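Local structure of beta-L-arabinobiosidase (Bacteroides thetaiotaomicron, 5MQR) at residues Y126-P129 and D130-K134; Y434-V437 and W438-V441; L696-R699 and S700-K704; S858-E861 and N862-N866; G1093-D1096 and T1097-L1101. The protein is a multidomain gut-bacterial glycosidase that probably cleaves arabinose-containing side chains of plant pectin. All blocks are in the same frame, centred on the assembly; numbering follows the deposited sequence.

Contact 1: residues Y126-P129 and D130-K134; sequences YKVP and DGYTK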
loop_
_atom_site.group_PDB
_atom_site.type_symbol
_atom_site.label_atom_id
_atom_site.label_comp_id
_atom_site.label_asym_id
_atom_site.label_seq_id
_atom_site.Cartn_x
_atom_site.Cartn_y
_atom_site.Cartn_z
ATOM N N TYR A 126 -22.732 -21.043 40.407
ATOM C CA TYR A 126 -23.849 -20.475 41.162
ATOM C C TYR A 126 -24.939 -21.520 41.318
ATOM O O TYR A 126 -25.273 -22.211 40.373
ATOM C CB TYR A 126 -24.388 -19.256 40.417
ATOM C CG TYR A 126 -25.444 -18.452 41.148
ATOM C CD1 TYR A 126 -26.788 -18.879 41.180
ATOM C CD2 TYR A 126 -25.116 -17.241 41.791
ATOM C CE1 TYR A 126 -27.759 -18.146 41.858
ATOM C CE2 TYR A 126 -26.088 -16.495 42.460
ATOM C CZ TYR A 126 -27.406 -16.955 42.498
ATOM O OH TYR A 126 -28.372 -16.233 43.135
ATOM N N LYS A 127 -25.507 -21.613 42.513
ATOM C CA LYS A 127 -26.583 -22.565 42.798
ATOM C C LYS A 127 -27.919 -22.104 42.281
ATOM O O LYS A 127 -28.413 -21.080 42.707
ATOM C CB LYS A 127 -26.711 -22.805 44.304
ATOM C CG LYS A 127 -25.715 -23.832 44.798
ATOM C CD LYS A 127 -25.354 -23.720 46.292
ATOM C CE LYS A 127 -23.828 -23.862 46.471
ATOM N NZ LYS A 127 -23.454 -24.491 47.773
ATOM N N VAL A 128 -28.504 -22.879 41.376
ATOM C CA VAL A 128 -29.906 -22.699 40.997
ATOM C C VAL A 128 -30.711 -23.084 42.239
ATOM O O VAL A 128 -30.415 -24.126 42.837
ATOM C CB VAL A 128 -30.315 -23.615 39.827
ATOM C CG1 VAL A 128 -31.784 -23.414 39.472
ATOM C CG2 VAL A 128 -29.427 -23.370 38.619
ATOM N N PRO A 129 -31.689 -22.253 42.671
ATOM C CA PRO A 129 -32.387 -22.664 43.898
ATOM C C PRO A 129 -33.152 -23.996 43.722
ATOM O O PRO A 129 -33.793 -24.211 42.683
ATOM C CB PRO A 129 -33.347 -21.493 44.205
ATOM C CG PRO A 129 -33.053 -20.421 43.238
ATOM C CD PRO A 129 -32.207 -20.983 42.133
ATOM N N ASP A 130 -33.021 -24.882 44.711
ATOM C CA ASP A 130 -33.799 -26.120 44.780
ATOM C C ASP A 130 -35.290 -25.781 44.635
ATOM O O ASP A 130 -35.792 -24.921 45.365
ATOM C CB ASP A 130 -33.557 -26.833 46.130
ATOM C CG ASP A 130 -32.208 -27.585 46.204
ATOM O OD1 ASP A 130 -31.410 -27.599 45.243
ATOM O OD2 ASP A 130 -31.937 -28.186 47.263
ATOM N N GLY A 131 -35.972 -26.419 43.685
ATOM C CA GLY A 131 -37.398 -26.191 43.445
ATOM C C GLY A 131 -37.720 -25.333 42.238
ATOM O O GLY A 131 -38.892 -25.115 41.928
ATOM N N TYR A 132 -36.687 -24.843 41.553
ATOM C CA TYR A 132 -36.851 -24.095 40.302
ATOM C C TYR A 132 -37.482 -24.981 39.226
ATOM O O TYR A 132 -37.125 -26.165 39.117
ATOM C CB TYR A 132 -35.483 -23.593 39.808
ATOM C CG TYR A 132 -35.491 -22.956 38.435
ATOM C CD1 TYR A 132 -35.328 -23.726 37.290
ATOM C CD2 TYR A 132 -35.668 -21.576 38.283
ATOM C CE1 TYR A 132 -35.348 -23.150 36.023
ATOM C CE2 TYR A 132 -35.686 -20.987 37.022
ATOM C CZ TYR A 132 -35.514 -21.777 35.894
ATOM O OH TYR A 132 -35.490 -21.202 34.638
ATOM N N THR A 133 -38.383 -24.394 38.429
ATOM C CA THR A 133 -39.074 -25.096 37.348
ATOM C C THR A 133 -39.125 -24.195 36.134
ATOM O O THR A 133 -38.893 -22.994 36.237
ATOM C CB THR A 133 -40.524 -25.543 37.739
ATOM O OG1 THR A 133 -41.331 -24.400 38.023
ATOM C CG2 THR A 133 -40.526 -26.441 38.967
ATOM N N LYS A 134 -39.356 -24.814 34.979
ATOM C CA LYS A 134 -39.719 -24.144 33.748
ATOM C C LYS A 134 -41.002 -24.780 33.219
ATOM O O LYS A 134 -41.235 -25.987 33.411
ATOM C CB LYS A 134 -38.653 -24.344 32.685
ATOM C CG LYS A 134 -37.259 -23.927 33.078
ATOM C CD LYS A 134 -36.404 -23.892 31.831
ATOM C CE LYS A 134 -34.994 -23.466 32.150
ATOM N NZ LYS A 134 -34.225 -23.171 30.926
HETATM O O HOH W 1 -30.802 -26.897 42.749
#
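P129 to Y132 form a type II beta turn, closed by Y132 N donating to P129 O over 3.2 Å with an N-H...O angle of 151°. The donor is tilted out of the carbonyl plane. G131 occupies the third position with a phi of 103°. There a beta carbon would be pressed against the carbonyl oxygen of D130, a strain that only a residue without a side chain avoids. Beside the turn V128 and Y132 provide the apolar contact: V128 CG1 reaches Y132 CB at 3.7 Å and then Y132 CG at 3.9 Å, meeting the root of the aromatic side chain and not its far end. CG1 is placed there by the first torsion of V128 (179°), which sets it anti to the backbone N. The turn lies in the loop between strand 120-123, the last of one four-stranded antiparallel sheet, and strand 148-157, the first of the next, consistent with a blade-to-blade passage of the N-terminal beta propeller. A water bridges the two segments, giving one proton to V128 O at 2.8 Å and the other to D130 OD1 at 2.7 Å. D130 OD1 also accepts D144 N, so two donors grip this oxygen, which probably limits turning of the carboxylate. The ring of Y132 runs away from V128 and P129; its OH bonds with N183 O, and K134 CE lies at its edge in the plane of the ring. K134 NZ runs on to salt bridges with D177 and D181.

Contact 2: residues Y434-V437 and W438-V441; sequences YSPV and WAPV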
loop_
_atom_site.group_PDB
_atom_site.type_symbol
_atom_site.label_atom_id
_atom_site.label_comp_id
_atom_site.label_asym_id
_atom_site.label_seq_id
_atom_site.Cartn_x
_atom_site.Cartn_y
_atom_site.Cartn_z
ATOM N N TYR A 434 1.945 -18.252 13.929
ATOM C CA TYR A 434 0.963 -19.144 14.511
ATOM C C TYR A 434 1.677 -19.836 15.664
ATOM O O TYR A 434 2.604 -20.609 15.429
ATOM C CB TYR A 434 0.526 -20.162 13.449
ATOM C CG TYR A 434 -0.463 -21.178 13.959
ATOM C CD1 TYR A 434 -1.797 -20.833 14.188
ATOM C CD2 TYR A 434 -0.074 -22.481 14.200
ATOM C CE1 TYR A 434 -2.713 -21.775 14.649
ATOM C CE2 TYR A 434 -0.980 -23.414 14.665
ATOM C CZ TYR A 434 -2.297 -23.064 14.896
ATOM O OH TYR A 434 -3.187 -23.999 15.388
ATOM N N SER A 435 1.258 -19.552 16.901
ATOM C CA SER A 435 2.023 -19.911 18.090
ATOM C C SER A 435 1.141 -20.557 19.185
ATOM O O SER A 435 0.645 -19.871 20.086
ATOM C CB SER A 435 2.784 -18.693 18.605
ATOM O OG SER A 435 3.702 -19.082 19.597
ATOM N N PRO A 436 0.907 -21.886 19.071
ATOM C CA PRO A 436 0.233 -22.645 20.138
ATOM C C PRO A 436 1.099 -22.714 21.384
ATOM O O PRO A 436 2.313 -22.615 21.281
ATOM C CB PRO A 436 0.043 -24.045 19.512
ATOM C CG PRO A 436 0.144 -23.830 18.045
ATOM C CD PRO A 436 1.162 -22.743 17.897
ATOM N N VAL A 437 0.473 -22.872 22.548
ATOM C CA VAL A 437 1.197 -22.874 23.844
ATOM C C VAL A 437 2.294 -23.954 23.850
ATOM O O VAL A 437 3.402 -23.706 24.329
ATOM C CB VAL A 437 0.245 -23.055 25.069
ATOM C CG1 VAL A 437 1.015 -22.976 26.403
ATOM C CG2 VAL A 437 -0.823 -21.974 25.071
ATOM N N TRP A 438 1.979 -25.127 23.301
ATOM C CA TRP A 438 2.911 -26.268 23.259
ATOM C C TRP A 438 3.706 -26.387 21.955
ATOM O O TRP A 438 4.451 -27.352 21.769
ATOM C CB TRP A 438 2.165 -27.572 23.568
ATOM C CG TRP A 438 1.855 -27.753 25.035
ATOM C CD1 TRP A 438 1.921 -26.797 26.033
ATOM C CD2 TRP A 438 1.396 -28.954 25.674
ATOM N NE1 TRP A 438 1.535 -27.341 27.243
ATOM C CE2 TRP A 438 1.213 -28.659 27.054
ATOM C CE3 TRP A 438 1.122 -30.245 25.218
ATOM C CZ2 TRP A 438 0.801 -29.610 27.977
ATOM C CZ3 TRP A 438 0.695 -31.199 26.153
ATOM C CH2 TRP A 438 0.541 -30.865 27.515
ATOM N N ALA A 439 3.556 -25.405 21.062
ATOM C CA ALA A 439 4.403 -25.293 19.892
ATOM C C ALA A 439 4.746 -23.815 19.636
ATOM O O ALA A 439 4.443 -23.284 18.557
ATOM C CB ALA A 439 3.714 -25.917 18.667
ATOM N N PRO A 440 5.401 -23.163 20.613
ATOM C CA PRO A 440 5.541 -21.710 20.575
ATOM C C PRO A 440 6.607 -21.229 19.615
ATOM O O PRO A 440 7.572 -21.951 19.328
ATOM C CB PRO A 440 5.946 -21.368 22.014
ATOM C CG PRO A 440 6.721 -22.552 22.455
ATOM C CD PRO A 440 6.065 -23.736 21.801
ATOM N N VAL A 441 6.410 -20.022 19.105
ATOM C CA VAL A 441 7.393 -19.351 18.288
ATOM C C VAL A 441 8.055 -18.261 19.132
ATOM O O VAL A 441 7.369 -17.557 19.846
ATOM C CB VAL A 441 6.707 -18.749 17.047
ATOM C CG1 VAL A 441 7.673 -17.869 16.260
ATOM C CG2 VAL A 441 6.137 -19.864 16.190
#
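V437 and W438 are the central pair of a type I beta turn from P436 to A439, and they have the most surface buried by the contact. Their side chains meet at an angle, V437 CG1 standing 3.9 Å from W438 CD1. The pyrrole side of the indole also approaches the preceding peptide edge-on, W438 CD1 lying 3.6 Å from V437 C. With CG beside its own backbone N (chi1 -76°), W438 is directed out of the turn, where R58 makes a cation-pi contact with it. A triethylene glycol, probably from the crystallisation liquor, lies about 3 Å from the same side chain. The turn is closed by A439 N to P436 O at 3.1 Å; the donor sits well above the carbonyl plane, away from the lone pairs. Across the mouth the P436 ring packs on A439, P436 CD to A439 CB being 4.1 Å. S435 ties the two arms together: its OG accepts V441 N at 2.9 Å in a nearly straight bond (166°). An alanine at S435 removes that acceptor and would probably leave V441 N without its side-chain mate, so that the outgoing arm is held less firmly to the incoming one. Y434 OH bonds to D457 and A439 touches D452, both calcium ligands. The turn thus lies where strand 431-435, flanked by strands 52-57 and 460-468, ends and the chain leaves for strand 441-444, with A439, P440 and V441 packed on strand 447-452.

Contact 3: residues L696-R699 and S700-K704; sequences LVQR and SYSDK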
loop_
_atom_site.group_PDB
_atom_site.type_symbol
_atom_site.label_atom_id
_atom_site.label_comp_id
_atom_site.label_asym_id
_atom_site.label_seq_id
_atom_site.Cartn_x
_atom_site.Cartn_y
_atom_site.Cartn_z
ATOM N N LEU A 696 10.266 10.868 -37.553
ATOM C CA LEU A 696 10.532 9.500 -38.042
ATOM C C LEU A 696 10.830 9.512 -39.546
ATOM O O LEU A 696 11.752 8.844 -39.991
ATOM C CB LEU A 696 9.377 8.543 -37.762
ATOM C CG LEU A 696 9.022 8.322 -36.296
ATOM C CD1 LEU A 696 7.817 7.396 -36.223
ATOM C CD2 LEU A 696 10.177 7.728 -35.515
ATOM N N VAL A 697 10.057 10.287 -40.304
ATOM C CA VAL A 697 10.310 10.457 -41.729
ATOM C C VAL A 697 11.667 11.132 -42.000
ATOM O O VAL A 697 12.184 11.885 -41.165
ATOM C CB VAL A 697 9.187 11.251 -42.452
ATOM C CG1 VAL A 697 7.828 10.557 -42.303
ATOM C CG2 VAL A 697 9.162 12.711 -41.998
ATOM N N GLN A 698 12.234 10.822 -43.166
ATOM C CA GLN A 698 13.573 11.268 -43.544
ATOM C C GLN A 698 13.545 12.752 -43.877
ATOM O O GLN A 698 12.949 13.132 -44.872
ATOM C CB GLN A 698 14.067 10.495 -44.777
ATOM C CG GLN A 698 15.413 10.946 -45.343
ATOM C CD GLN A 698 16.557 10.502 -44.472
ATOM O OE1 GLN A 698 17.247 11.326 -43.825
ATOM N NE2 GLN A 698 16.759 9.182 -44.417
ATOM N N ARG A 699 14.217 13.582 -43.087
ATOM C CA ARG A 699 14.262 15.030 -43.374
ATOM C C ARG A 699 15.520 15.419 -44.171
ATOM O O ARG A 699 16.593 14.887 -43.939
ATOM C CB ARG A 699 14.141 15.835 -42.079
ATOM C CG ARG A 699 12.932 15.417 -41.241
ATOM C CD ARG A 699 11.619 15.835 -41.874
ATOM N NE ARG A 699 11.384 17.262 -41.707
ATOM C CZ ARG A 699 10.525 17.994 -42.420
ATOM N NH1 ARG A 699 9.801 17.465 -43.403
ATOM N NH2 ARG A 699 10.396 19.281 -42.155
ATOM N N SER A 700 15.367 16.360 -45.090
ATOM C CA SER A 700 16.466 16.764 -45.992
ATOM C C SER A 700 17.556 17.621 -45.319
ATOM O O SER A 700 18.634 17.796 -45.891
ATOM C CB SER A 700 15.910 17.545 -47.184
ATOM O OG SER A 700 15.390 18.781 -46.737
ATOM N N TYR A 701 17.266 18.167 -44.132
ATOM C CA TYR A 701 18.198 19.064 -43.417
ATOM C C TYR A 701 18.797 18.381 -42.187
ATOM O O TYR A 701 19.537 18.987 -41.420
ATOM C CB TYR A 701 17.487 20.369 -43.035
ATOM C CG TYR A 701 16.213 20.133 -42.248
ATOM C CD1 TYR A 701 16.257 19.936 -40.869
ATOM C CD2 TYR A 701 14.973 20.068 -42.890
ATOM C CE1 TYR A 701 15.103 19.708 -40.149
ATOM C CE2 TYR A 701 13.807 19.840 -42.174
ATOM C CZ TYR A 701 13.876 19.659 -40.801
ATOM O OH TYR A 701 12.733 19.427 -40.066
ATOM N N SER A 702 18.494 17.104 -42.007
ATOM C CA SER A 702 18.956 16.398 -40.826
ATOM C C SER A 702 20.444 16.092 -40.967
ATOM O O SER A 702 20.998 16.179 -42.047
ATOM C CB SER A 702 18.138 15.137 -40.619
ATOM O OG SER A 702 18.305 14.294 -41.735
ATOM N N ASP A 703 21.088 15.774 -39.855
ATOM C CA ASP A 703 22.479 15.340 -39.863
ATOM C C ASP A 703 22.469 13.845 -40.209
ATOM O O ASP A 703 21.441 13.323 -40.667
ATOM C CB ASP A 703 23.120 15.613 -38.486
ATOM C CG ASP A 703 24.602 15.902 -38.567
ATOM O OD1 ASP A 703 25.327 15.193 -39.312
ATOM O OD2 ASP A 703 25.039 16.840 -37.863
ATOM N N LYS A 704 23.589 13.155 -39.983
ATOM C CA LYS A 704 23.669 11.698 -40.184
ATOM C C LYS A 704 22.571 11.000 -39.372
ATOM O O LYS A 704 22.130 11.510 -38.321
ATOM C CB LYS A 704 25.048 11.159 -39.773
ATOM C CG LYS A 704 26.255 11.759 -40.524
ATOM C CD LYS A 704 27.527 10.901 -40.416
ATOM C CE LYS A 704 28.190 11.008 -39.045
ATOM N NZ LYS A 704 28.873 9.752 -38.552
#
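R699 and Y701 make the tight half of this contact. The arginine uses two nitrogens side-on for one oxygen: NE lies 3.0 Å from Y701 OH and NH2 lies 3.1 Å from it. The hydroxyl sits at the guanidinium edge, nearly in its plane, while ring and guanidinium planes stand almost perpendicular at 88°. Bends at chi2 and chi3 (-70° and -76°) curl the arginine chain so that both ends of it meet the tyrosine. CB sits over one face, offset toward the rim, in a CH-pi contact, R699 CB being 4.2 Å from the centroid of the Y701 ring. These residues belong to a type I beta turn from R699 to S702, in the loop that leads from strand 691-692 to helix 712-719. S702 OG lies 2.9 Å from R699 O and is also within hydrogen-bonding reach of N706 OD1. F695 backs the tight side, with a cation-pi contact to R699 and apolar contact with Y701. A bound HEPES molecule lies about 3 Å from the Y701 side chain. The other side is looser. S700, the second residue of the turn, is exposed, and its CB points away from 696-699. Q698 is exposed too and contributes little.

Contact 4: residues S858-E861 and N862-N866; sequences SLVE and NDLWN
D863 N donates to L859 O at 2.8 Å, and N862 N to S858 O at 2.9 Å with an N-H...O angle of 160°. These are the regular i to i+4 bonds of an alpha helix near its C-terminal end, in the MGH1-like glycoside hydrolase domain. One residue on, the pattern widens to a pi-type turn. V860 O accepts L864 N at 2.9 Å and also, weakly, W865 N at 3.3 Å. One carbonyl thus serves both the i+4 and the i+5 donor as helix 843-864 gives way to the short strand 865-866. Outside the backbone, L859 and D863 run side by side in the same direction, with L859 CD2 3.8 Å from D863 OD2. An alanine at D863 takes away the carboxylate and is likely to leave L859 CD2 without its companion, opening a gap beside L795, which both side chains touch. On the buried side V860 and L864 meet at an angle, V860 CG2 to L864 CD1 at 4.1 Å, and both rest on N823 of helix 820-839. E861 extends away from the turn to accept D898 N at its OE2, while W865, with CG anti to the backbone N (chi1 -175°), carries its indole off from the helix to edge-to-face contacts with F872 and Y903. The root of that side chain remains close to the last turn, W865 CB standing 3.2 Å from E861 O.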
loop_
_atom_site.group_PDB
_atom_site.type_symbol
_atom_site.label_atom_id
_atom_site.label_comp_id
_atom_site.label_asym_id
_atom_site.label_seq_id
_atom_site.Cartn_x
_atom_site.Cartn_y
_atom_site.Cartn_z
ATOM N N SER A 858 22.138 39.019 -15.322
ATOM C CA SER A 858 22.038 40.484 -15.326
ATOM C C SER A 858 21.597 41.058 -16.654
ATOM O O SER A 858 20.725 41.915 -16.684
ATOM C CB SER A 858 23.339 41.151 -14.899
ATOM O OG SER A 858 23.307 41.254 -13.499
ATOM N N LEU A 859 22.178 40.576 -17.743
ATOM C CA LEU A 859 21.793 41.061 -19.072
ATOM C C LEU A 859 20.341 40.732 -19.397
ATOM O O LEU A 859 19.640 41.580 -19.916
ATOM C CB LEU A 859 22.704 40.522 -20.166
ATOM C CG LEU A 859 24.117 41.108 -20.181
ATOM C CD1 LEU A 859 25.000 40.295 -21.113
ATOM C CD2 LEU A 859 24.114 42.565 -20.617
ATOM N N VAL A 860 19.867 39.536 -19.064
ATOM C CA VAL A 860 18.473 39.215 -19.343
ATOM C C VAL A 860 17.549 40.116 -18.525
ATOM O O VAL A 860 16.573 40.646 -19.057
ATOM C CB VAL A 860 18.144 37.719 -19.117
ATOM C CG1 VAL A 860 16.640 37.465 -19.206
ATOM C CG2 VAL A 860 18.856 36.880 -20.157
ATOM N N GLU A 861 17.857 40.276 -17.244
ATOM C CA GLU A 861 16.986 41.030 -16.332
ATOM C C GLU A 861 16.931 42.513 -16.661
ATOM O O GLU A 861 15.857 43.127 -16.594
ATOM C CB GLU A 861 17.423 40.846 -14.885
ATOM C CG GLU A 861 17.091 39.470 -14.333
ATOM C CD GLU A 861 17.377 39.359 -12.847
ATOM O OE1 GLU A 861 18.328 39.997 -12.368
ATOM O OE2 GLU A 861 16.640 38.630 -12.159
ATOM N N ASN A 862 18.086 43.076 -17.007
ATOM C CA ASN A 862 18.182 44.493 -17.343
ATOM C C ASN A 862 17.737 44.803 -18.764
ATOM O O ASN A 862 17.073 45.803 -18.983
ATOM C CB ASN A 862 19.610 45.018 -17.105
ATOM C CG ASN A 862 19.998 45.043 -15.621
ATOM O OD1 ASN A 862 19.147 45.097 -14.717
ATOM N ND2 ASN A 862 21.293 44.997 -15.365
ATOM N N ASP A 863 18.096 43.954 -19.725
ATOM C CA ASP A 863 17.906 44.265 -21.138
ATOM C C ASP A 863 16.690 43.607 -21.780
ATOM O O ASP A 863 16.152 44.165 -22.726
ATOM C CB ASP A 863 19.142 43.881 -21.951
ATOM C CG ASP A 863 20.372 44.689 -21.593
ATOM O OD1 ASP A 863 20.360 45.477 -20.633
ATOM O OD2 ASP A 863 21.370 44.559 -22.304
ATOM N N LEU A 864 16.273 42.416 -21.329
ATOM C CA LEU A 864 15.142 41.712 -21.969
ATOM C C LEU A 864 13.808 41.891 -21.262
ATOM O O LEU A 864 12.756 41.674 -21.863
ATOM C CB LEU A 864 15.462 40.237 -22.182
ATOM C CG LEU A 864 16.712 39.978 -23.032
ATOM C CD1 LEU A 864 16.833 38.483 -23.290
ATOM C CD2 LEU A 864 16.710 40.744 -24.346
ATOM N N TRP A 865 13.846 42.310 -19.999
ATOM C CA TRP A 865 12.647 42.677 -19.271
ATOM C C TRP A 865 12.080 43.960 -19.880
ATOM O O TRP A 865 12.716 45.014 -19.826
ATOM C CB TRP A 865 12.952 42.895 -17.798
ATOM C CG TRP A 865 11.726 43.171 -16.979
ATOM C CD1 TRP A 865 11.409 44.335 -16.321
ATOM C CD2 TRP A 865 10.638 42.276 -16.753
ATOM N NE1 TRP A 865 10.197 44.204 -15.687
ATOM C CE2 TRP A 865 9.697 42.957 -15.942
ATOM C CE3 TRP A 865 10.360 40.966 -17.160
ATOM C CZ2 TRP A 865 8.505 42.359 -15.518
ATOM C CZ3 TRP A 865 9.173 40.368 -16.733
ATOM C CH2 TRP A 865 8.263 41.065 -15.923
ATOM N N ASN A 866 10.902 43.849 -20.484
ATOM C CA ASN A 866 10.196 45.000 -21.081
ATOM C C ASN A 866 9.361 45.589 -19.963
ATOM O O ASN A 866 8.464 44.920 -19.466
ATOM C CB ASN A 866 9.321 44.511 -22.249
ATOM C CG ASN A 866 8.519 45.609 -22.903
ATOM O OD1 ASN A 866 7.904 46.433 -22.230
ATOM N ND2 ASN A 866 8.486 45.600 -24.225
#

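Contact 5: residues G1093-D1096 and T1097-L1101; sequences GHAD and TLTRL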
loop_
_atom_site.group_PDB
_atom_site.type_symbol
_atom_site.label_atom_id
_atom_site.label_comp_id
_atom_site.label_asym_id
_atom_site.label_seq_id
_atom_site.Cartn_x
_atom_site.Cartn_y
_atom_site.Cartn_z
ATOM N N GLY A 1093 8.781 8.542 4.222
ATOM C CA GLY A 1093 8.131 9.768 4.674
ATOM C C GLY A 1093 6.648 9.779 4.365
ATOM O O GLY A 1093 6.155 9.016 3.540
ATOM N N HIS A 1094 5.947 10.681 5.016
ATOM C CA HIS A 1094 4.503 10.679 5.013
ATOM C C HIS A 1094 4.012 12.070 5.310
ATOM O O HIS A 1094 4.588 12.771 6.134
ATOM C CB HIS A 1094 4.039 9.717 6.094
ATOM C CG HIS A 1094 2.659 9.965 6.595
ATOM N ND1 HIS A 1094 1.541 9.819 5.800
ATOM C CD2 HIS A 1094 2.209 10.313 7.822
ATOM C CE1 HIS A 1094 0.458 10.073 6.514
ATOM N NE2 HIS A 1094 0.836 10.383 7.741
ATOM N N ALA A 1095 2.929 12.446 4.642
ATOM C CA ALA A 1095 2.207 13.670 4.938
ATOM C C ALA A 1095 0.702 13.408 4.864
ATOM O O ALA A 1095 0.266 12.573 4.109
ATOM C CB ALA A 1095 2.618 14.769 3.963
ATOM N N ASP A 1096 -0.074 14.148 5.645
ATOM C CA ASP A 1096 -1.538 13.992 5.698
ATOM C C ASP A 1096 -2.262 14.593 4.484
ATOM O O ASP A 1096 -3.413 14.241 4.226
ATOM C CB ASP A 1096 -2.122 14.668 6.960
ATOM C CG ASP A 1096 -1.665 14.026 8.264
ATOM O OD1 ASP A 1096 -1.320 12.832 8.301
ATOM O OD2 ASP A 1096 -1.690 14.741 9.286
ATOM N N THR A 1097 -1.611 15.514 3.783
ATOM C CA THR A 1097 -2.195 16.213 2.662
ATOM C C THR A 1097 -1.219 16.239 1.481
ATOM O O THR A 1097 -0.012 15.953 1.629
ATOM C CB THR A 1097 -2.525 17.678 3.054
ATOM O OG1 THR A 1097 -1.325 18.362 3.475
ATOM C CG2 THR A 1097 -3.567 17.722 4.207
ATOM N N LEU A 1098 -1.745 16.581 0.301
ATOM C CA LEU A 1098 -0.882 16.886 -0.825
ATOM C C LEU A 1098 -0.198 18.210 -0.548
ATOM O O LEU A 1098 -0.827 19.229 -0.547
ATOM C CB LEU A 1098 -1.652 16.917 -2.144
ATOM C CG LEU A 1098 -2.127 15.529 -2.586
ATOM C CD1 LEU A 1098 -3.021 15.646 -3.807
ATOM C CD2 LEU A 1098 -0.966 14.597 -2.867
ATOM N N THR A 1099 1.102 18.163 -0.296
ATOM C CA THR A 1099 1.856 19.336 0.128
ATOM C C THR A 1099 3.320 18.933 -0.026
ATOM O O THR A 1099 3.607 17.769 -0.324
ATOM C CB THR A 1099 1.482 19.785 1.574
ATOM O OG1 THR A 1099 2.134 21.017 1.883
ATOM C CG2 THR A 1099 1.880 18.754 2.625
ATOM N N ARG A 1100 4.235 19.883 0.116
ATOM C CA ARG A 1100 5.661 19.564 0.025
ATOM C C ARG A 1100 6.106 18.538 1.117
ATOM O O ARG A 1100 5.811 18.693 2.289
ATOM C CB ARG A 1100 6.507 20.837 0.124
ATOM C CG ARG A 1100 7.979 20.589 -0.075
ATOM C CD ARG A 1100 8.815 21.839 0.096
ATOM N NE ARG A 1100 8.835 22.612 -1.139
ATOM C CZ ARG A 1100 8.422 23.880 -1.295
ATOM N NH1 ARG A 1100 7.938 24.602 -0.276
ATOM N NH2 ARG A 1100 8.512 24.449 -2.506
ATOM N N LEU A 1101 6.832 17.514 0.710
ATOM C CA LEU A 1101 7.334 16.492 1.612
ATOM C C LEU A 1101 8.792 16.235 1.258
ATOM O O LEU A 1101 9.112 15.930 0.103
ATOM C CB LEU A 1101 6.501 15.224 1.476
ATOM C CG LEU A 1101 6.961 13.986 2.252
ATOM C CD1 LEU A 1101 7.062 14.246 3.758
ATOM C CD2 LEU A 1101 6.010 12.827 1.961
#
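A1095 and L1101 direct their backbone hydrogen bonds to other strands, A1095 to L1083 and L1101 to I1042, and across the loop they meet through apolar atoms. The isopropyl end of L1101 lies over the backbone of the strand. Its CD1 is nearest H1094 O, at 3.7 Å, and its CD2 nearest H1094 N, also at 3.7 Å, with G1093 C 3.9 Å from CD2; both methyls lie against the H1094 backbone. Chi1 of 174° places CG anti to the backbone N, and chi2 near 57° then turns the methyls onto the strand. At G1093 a beta carbon would already stand in contact with L1101 CD1. Further along the loop A1095 CB faces inward, 3.7 Å from T1097 O and 4.3 Å from T1099 CG2; L1101 CD2 lies at 4.4 Å from the same CB. D1096 and T1097 form the exposed crest. The loop carries the chain from strand 1090-1095, the outermost strand of a five-stranded antiparallel sheet, to strand 1101-1103 and a bond with strand 1040-1042, while L1101 packs on I1085 of the sheet it has left. Such a connection is consistent with the beta-sandwich of a glycosyl hydrolase family 65 C-terminal domain.

All five contacts are local, formed at turns, a helix end or a loop, and met in series along the chain, so none encloses or crosses another. Contact 1 turns the chain between two four-stranded propeller sheets. Contact 2, its centre 42 Å away, links strand 431-435 of the ten-stranded mixed sheet to strand 441-444 of the eight-stranded one. Contacts 3 and 4 lie beyond the centre of the chain from these two: contact 3 shapes a loop before helix 712-719, and contact 4 passes a long helix into strand 865-866. Contact 5, in the C-terminal part, joins strands 1090-1095 and 1101-1103; its nearest atoms are about 19 Å from contact 4 and about 29 Å from contact 2.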